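Local coordinates for adenosylmethionine-8-amino-7-oxononanoate aminotransferase (Methanocaldococcus jannaschii, PDB 6ZHK), which probably transfers the amino group of S-adenosyl-L-methionine to 7-keto-8-aminopelargonic acid, giving the biotin precursor 7,8-diaminopelargonic acid, with pyridoxal 5'-phosphate as cofactor, at residues I266-V270 and M280-D284; G242-D248 and R389-V395. One frame throughout, in Å; residues are numbered along the deposited sequence.

Contact 1. Residues I266-V270 and M280-D284; sequences ILDEV and MFFCD
Next to the predicted pyridoxal phosphate site of this class-III aminotransferase, one carboxylate accepts from two consecutive amides of a neighbouring loop. Residues 266-268 are extended and carry Asp268, predicted to bind pyridoxal 5'-phosphate; its side chain (chi1 t) points on along the chain and closes an Asx turn, OD1 accepting from Val270 N at 2.8 Å, while OD2 bonds to His156. Facing this strand end, residues 281-284 form a type I beta turn, with Asp284 N to Phe281 O at 3.0 Å. The two backbones run in opposite senses but too far apart to pair: CA atoms of Leu267 and Cys283 lie 8.1 Å apart, those of Glu269 and Phe281 7.2 Å. Glu269 (chi1 m) bridges the gap, OE1 accepting from Phe282 N at 2.6 Å and OE2 from Cys283 N at 2.8 Å. These paired bonds lie at the C-terminal end of strand 265-268, an inner strand of the seven-stranded sheet of the PLP-transferase fold, between 228-234 and 296-299. OE1 also bonds to Thr272 in the intervening loop. Farther back along the strand, Leu267 (chi1 t, chi2 p) sets CD2 3.8 Å from Cys283 CB and 4.5 Å from Phe282 CD2, at that ring's edge.

Contact 2. Residues G242-D248 and R389-V395; sequences GMIPYPD and RGRGFMV
Met243, Arg389 and Arg391 carry most of this interface, in which one beta hairpin leans on another. Met243, left-handed at phi/psi 55/51, belongs with Ile244 to a G1 bulge opposite Met238. Its side chain (chi1 and chi2 both m) puts SD 3.8 Å from Met394 CB and CG 3.6 Å from Val395 O. Strands 385-391 and 394-399 turn through a type II' beta turn, Arg391 to Met394. Pro245 lies over Gly390, their CA atoms 5.5 Å apart, and its CD is 3.8 Å from Arg389 CG. Arg389 (chi1 p) reaches Gly242 O through NE at 2.9 Å and NH2 at 3.0 Å, while NH1 salt-bridges Asp387 and Glu398. Extended Arg391 (m, t, t) sends NH2 to Asp248 OD1 at 3.0 Å, a salt bridge, and weakly to Tyr246 O at 2.8 Å; NE bonds to Gly236 O. A water spans Arg391 NH1 and Asp248 OD2, 3.2 Å from each. Arg389 thus meets a carbonyl, its acids lying in its own sheet, whereas Arg391 pairs with an acid across the contact.

How the contacts relate
The two contacts contrast local with distant joining. Contact 1 is wholly buried and links a strand of the large central sheet to a loop shortly after it; contact 2, which encloses contact 1 along the chain, brings the 237-245 hairpin onto the separate three-stranded sheet and is partly open to solvent. Each relies on charged side chains meeting backbone polar groups, but with reversed roles: in contact 1 a buried carboxylate accepts from amides, whereas in the more open contact 2 arginines donate to carbonyls and to an acid. Their centres are 14 Å apart, and they touch directly where Phe282 CE1 packs 4.0 Å from Arg391 NE.

Contact 1. Residues I266-V270 and M280-D284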
loop_
_atom_site.group_PDB
_atom_site.type_symbol
_atom_site.label_atom_id
_atom_site.label_comp_id
_atom_site.label_asym_id
_atom_site.label_seq_id
_atom_site.Cartn_x
_atom_site.Cartn_y
_atom_site.Cartn_z
ATOM N N ILE A 266 -3.645 2.171 -19.775
ATOM C CA ILE A 266 -3.829 1.593 -18.467
ATOM C C ILE A 266 -5.266 1.805 -18.060
ATOM O O ILE A 266 -5.719 2.935 -18.079
ATOM C CB ILE A 266 -2.891 2.314 -17.467
ATOM C CG1 ILE A 266 -1.438 2.203 -17.957
ATOM C CG2 ILE A 266 -3.158 1.722 -16.084
ATOM C CD1 ILE A 266 -0.440 2.835 -16.905
ATOM N N LEU A 267 -5.975 0.738 -17.679
ATOM C CA LEU A 267 -7.341 0.933 -17.195
ATOM C C LEU A 267 -7.339 0.617 -15.705
ATOM O O LEU A 267 -6.935 -0.466 -15.263
ATOM C CB LEU A 267 -8.313 0.025 -17.941
ATOM C CG LEU A 267 -9.799 0.354 -17.801
ATOM C CD1 LEU A 267 -10.090 1.664 -18.522
ATOM C CD2 LEU A 267 -10.664 -0.795 -18.392
ATOM N N ASP A 268 -7.807 1.618 -14.919
ATOM C CA ASP A 268 -7.876 1.443 -13.489
ATOM C C ASP A 268 -9.274 0.920 -13.114
ATOM O O ASP A 268 -10.216 1.700 -13.048
ATOM C CB ASP A 268 -7.567 2.781 -12.803
ATOM C CG ASP A 268 -7.759 2.724 -11.297
ATOM O OD1 ASP A 268 -8.204 1.663 -10.802
ATOM O OD2 ASP A 268 -7.377 3.727 -10.642
ATOM N N GLU A 269 -9.389 -0.388 -12.859
ATOM C CA GLU A 269 -10.673 -0.970 -12.438
ATOM C C GLU A 269 -10.636 -1.272 -10.937
ATOM O O GLU A 269 -11.249 -2.207 -10.455
ATOM C CB GLU A 269 -10.975 -2.192 -13.301
ATOM C CG GLU A 269 -11.338 -1.810 -14.741
ATOM C CD GLU A 269 -12.432 -2.694 -15.331
ATOM O OE1 GLU A 269 -13.515 -2.852 -14.661
ATOM O OE2 GLU A 269 -12.202 -3.268 -16.437
ATOM N N VAL A 270 -9.918 -0.440 -10.166
ATOM C CA VAL A 270 -9.853 -0.746 -8.749
ATOM C C VAL A 270 -11.252 -0.726 -8.112
ATOM O O VAL A 270 -11.585 -1.601 -7.343
ATOM C CB VAL A 270 -8.851 0.167 -8.009
ATOM C CG1 VAL A 270 -9.020 0.013 -6.502
ATOM C CG2 VAL A 270 -7.419 -0.182 -8.424
ATOM N N MET A 280 -18.375 -8.321 -14.934
ATOM C CA MET A 280 -17.287 -8.712 -14.056
ATOM C C MET A 280 -16.188 -7.623 -14.034
ATOM O O MET A 280 -15.677 -7.247 -12.955
ATOM C CB MET A 280 -16.689 -10.058 -14.452
ATOM C CG MET A 280 -15.711 -10.573 -13.382
ATOM S SD MET A 280 -16.532 -10.929 -11.737
ATOM C CE MET A 280 -15.188 -11.844 -10.974
ATOM N N PHE A 281 -15.791 -7.156 -15.229
ATOM C CA PHE A 281 -14.840 -6.054 -15.408
ATOM C C PHE A 281 -15.378 -5.201 -16.535
ATOM O O PHE A 281 -15.978 -5.746 -17.477
ATOM C CB PHE A 281 -13.466 -6.576 -15.855
ATOM C CG PHE A 281 -12.880 -7.564 -14.886
ATOM C CD1 PHE A 281 -12.358 -7.121 -13.676
ATOM C CD2 PHE A 281 -12.893 -8.931 -15.161
ATOM C CE1 PHE A 281 -11.862 -8.047 -12.760
ATOM C CE2 PHE A 281 -12.370 -9.864 -14.266
ATOM C CZ PHE A 281 -11.867 -9.414 -13.045
ATOM N N PHE A 282 -15.192 -3.882 -16.416
ATOM C CA PHE A 282 -15.523 -2.991 -17.532
ATOM C C PHE A 282 -14.870 -3.470 -18.820
ATOM O O PHE A 282 -15.510 -3.477 -19.885
ATOM C CB PHE A 282 -15.224 -1.521 -17.242
ATOM C CG PHE A 282 -15.793 -0.603 -18.300
ATOM C CD1 PHE A 282 -17.137 -0.258 -18.301
ATOM C CD2 PHE A 282 -14.999 -0.184 -19.359
ATOM C CE1 PHE A 282 -17.652 0.576 -19.301
ATOM C CE2 PHE A 282 -15.525 0.589 -20.396
ATOM C CZ PHE A 282 -16.844 0.997 -20.343
ATOM N N CYS A 283 -13.611 -3.919 -18.710
ATOM C CA CYS A 283 -12.875 -4.345 -19.905
ATOM C C CYS A 283 -13.352 -5.683 -20.499
ATOM O O CYS A 283 -12.830 -6.074 -21.550
ATOM C CB CYS A 283 -11.368 -4.290 -19.659
ATOM S SG CYS A 283 -10.808 -5.527 -18.485
ATOM N N ASP A 284 -14.374 -6.346 -19.896
ATOM C CA ASP A 284 -15.062 -7.464 -20.525
ATOM C C ASP A 284 -16.017 -6.927 -21.595
ATOM O O ASP A 284 -17.226 -6.938 -21.432
ATOM C CB ASP A 284 -15.962 -8.262 -19.569
ATOM C CG ASP A 284 -15.179 -9.123 -18.588
ATOM O OD1 ASP A 284 -13.984 -9.416 -18.863
ATOM O OD2 ASP A 284 -15.777 -9.533 -17.564
#

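Contact 2. Residues G242-D248 and R389-V395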
loop_
_atom_site.group_PDB
_atom_site.type_symbol
_atom_site.label_atom_id
_atom_site.label_comp_id
_atom_site.label_asym_id
_atom_site.label_seq_id
_atom_site.Cartn_x
_atom_site.Cartn_y
_atom_site.Cartn_z
ATOM N N GLY A 242 -17.721 11.710 -8.603
ATOM C CA GLY A 242 -19.128 11.704 -8.235
ATOM C C GLY A 242 -19.950 10.696 -9.034
ATOM O O GLY A 242 -21.094 10.994 -9.437
ATOM N N MET A 243 -19.336 9.533 -9.323
ATOM C CA MET A 243 -19.936 8.439 -10.048
ATOM C C MET A 243 -20.448 8.926 -11.390
ATOM O O MET A 243 -21.575 8.622 -11.748
ATOM C CB MET A 243 -21.069 7.752 -9.244
ATOM C CG MET A 243 -20.552 7.202 -7.913
ATOM S SD MET A 243 -19.376 5.841 -8.226
ATOM C CE MET A 243 -18.400 5.956 -6.711
ATOM N N ILE A 244 -19.592 9.612 -12.161
ATOM C CA ILE A 244 -20.041 10.018 -13.481
ATOM C C ILE A 244 -19.603 8.983 -14.516
ATOM O O ILE A 244 -18.426 8.713 -14.669
ATOM C CB ILE A 244 -19.449 11.395 -13.820
ATOM C CG1 ILE A 244 -19.587 12.376 -12.645
ATOM C CG2 ILE A 244 -20.100 11.904 -15.098
ATOM C CD1 ILE A 244 -18.800 13.667 -12.819
ATOM N N PRO A 245 -20.526 8.386 -15.297
ATOM C CA PRO A 245 -20.132 7.410 -16.298
ATOM C C PRO A 245 -19.345 8.144 -17.385
ATOM O O PRO A 245 -19.617 9.307 -17.712
ATOM C CB PRO A 245 -21.448 6.871 -16.912
ATOM C CG PRO A 245 -22.498 7.876 -16.471
ATOM C CD PRO A 245 -21.975 8.633 -15.260
ATOM N N TYR A 246 -18.402 7.421 -17.989
ATOM C CA TYR A 246 -17.877 7.803 -19.286
ATOM C C TYR A 246 -18.972 7.454 -20.289
ATOM O O TYR A 246 -19.594 6.405 -20.138
ATOM C CB TYR A 246 -16.737 6.857 -19.635
ATOM C CG TYR A 246 -15.439 7.134 -18.921
ATOM C CD1 TYR A 246 -15.343 6.961 -17.556
ATOM C CD2 TYR A 246 -14.311 7.527 -19.608
ATOM C CE1 TYR A 246 -14.164 7.200 -16.884
ATOM C CE2 TYR A 246 -13.105 7.735 -18.950
ATOM C CZ TYR A 246 -13.054 7.615 -17.573
ATOM O OH TYR A 246 -11.914 7.845 -16.851
ATOM N N PRO A 247 -19.230 8.259 -21.339
ATOM C CA PRO A 247 -20.222 7.861 -22.348
ATOM C C PRO A 247 -19.870 6.522 -22.984
ATOM O O PRO A 247 -18.697 6.182 -23.113
ATOM C CB PRO A 247 -20.093 8.966 -23.411
ATOM C CG PRO A 247 -19.540 10.150 -22.675
ATOM C CD PRO A 247 -18.615 9.557 -21.625
ATOM N N ASP A 248 -20.879 5.791 -23.472
ATOM C CA ASP A 248 -20.640 4.558 -24.213
ATOM C C ASP A 248 -19.767 4.901 -25.419
ATOM O O ASP A 248 -19.923 5.979 -26.001
ATOM C CB ASP A 248 -21.944 3.816 -24.588
ATOM C CG ASP A 248 -22.591 3.086 -23.414
ATOM O OD1 ASP A 248 -21.895 2.907 -22.367
ATOM O OD2 ASP A 248 -23.768 2.673 -23.545
ATOM N N ARG A 389 -27.268 9.471 -11.867
ATOM C CA ARG A 389 -26.445 8.885 -12.917
ATOM C C ARG A 389 -25.577 7.785 -12.338
ATOM O O ARG A 389 -25.380 7.737 -11.129
ATOM C CB ARG A 389 -25.577 9.959 -13.585
ATOM C CG ARG A 389 -24.323 10.357 -12.815
ATOM C CD ARG A 389 -24.611 11.163 -11.595
ATOM N NE ARG A 389 -23.446 11.823 -10.985
ATOM C CZ ARG A 389 -23.203 13.143 -10.987
ATOM N NH1 ARG A 389 -24.024 13.988 -11.595
ATOM N NH2 ARG A 389 -22.220 13.622 -10.256
ATOM N N GLY A 390 -25.062 6.915 -13.215
ATOM C CA GLY A 390 -24.126 5.901 -12.767
ATOM C C GLY A 390 -24.125 4.706 -13.704
ATOM O O GLY A 390 -24.754 4.757 -14.764
ATOM N N ARG A 391 -23.500 3.612 -13.272
ATOM C CA ARG A 391 -23.553 2.353 -13.999
ATOM C C ARG A 391 -23.722 1.220 -12.991
ATOM O O ARG A 391 -22.992 1.163 -11.999
ATOM C CB ARG A 391 -22.230 2.048 -14.711
ATOM C CG ARG A 391 -21.827 2.993 -15.827
ATOM C CD ARG A 391 -20.621 2.349 -16.551
ATOM N NE ARG A 391 -20.244 3.140 -17.712
ATOM C CZ ARG A 391 -20.858 3.028 -18.883
ATOM N NH1 ARG A 391 -21.793 2.106 -19.056
ATOM N NH2 ARG A 391 -20.441 3.767 -19.901
ATOM N N GLY A 392 -24.720 0.369 -13.208
ATOM C CA GLY A 392 -24.993 -0.766 -12.312
ATOM C C GLY A 392 -25.229 -0.315 -10.863
ATOM O O GLY A 392 -26.082 0.546 -10.601
ATOM N N PHE A 393 -24.392 -0.834 -9.943
ATOM C CA PHE A 393 -24.469 -0.482 -8.530
ATOM C C PHE A 393 -23.497 0.651 -8.158
ATOM O O PHE A 393 -23.005 0.675 -7.029
ATOM C CB PHE A 393 -24.124 -1.732 -7.690
ATOM C CG PHE A 393 -25.178 -2.791 -7.532
ATOM C CD1 PHE A 393 -26.501 -2.434 -7.282
ATOM C CD2 PHE A 393 -24.845 -4.143 -7.697
ATOM C CE1 PHE A 393 -27.487 -3.411 -7.130
ATOM C CE2 PHE A 393 -25.825 -5.114 -7.531
ATOM C CZ PHE A 393 -27.131 -4.746 -7.244
ATOM N N MET A 394 -23.120 1.524 -9.117
ATOM C CA MET A 394 -22.327 2.681 -8.752
ATOM C C MET A 394 -23.107 3.897 -9.243
ATOM O O MET A 394 -23.175 4.179 -10.442
ATOM C CB MET A 394 -20.976 2.643 -9.484
ATOM C CG MET A 394 -20.201 1.394 -9.159
ATOM S SD MET A 394 -18.580 1.306 -9.994
ATOM C CE MET A 394 -17.606 2.143 -8.746
ATOM N N VAL A 395 -23.696 4.629 -8.305
ATOM C CA VAL A 395 -24.680 5.649 -8.632
ATOM C C VAL A 395 -24.333 6.909 -7.870
ATOM O O VAL A 395 -23.918 6.856 -6.709
ATOM C CB VAL A 395 -26.117 5.143 -8.333
ATOM C CG1 VAL A 395 -27.145 6.279 -8.254
ATOM C CG2 VAL A 395 -26.548 4.127 -9.363
HETATM O O HOH W 1 -24.319 1.100 -20.814
#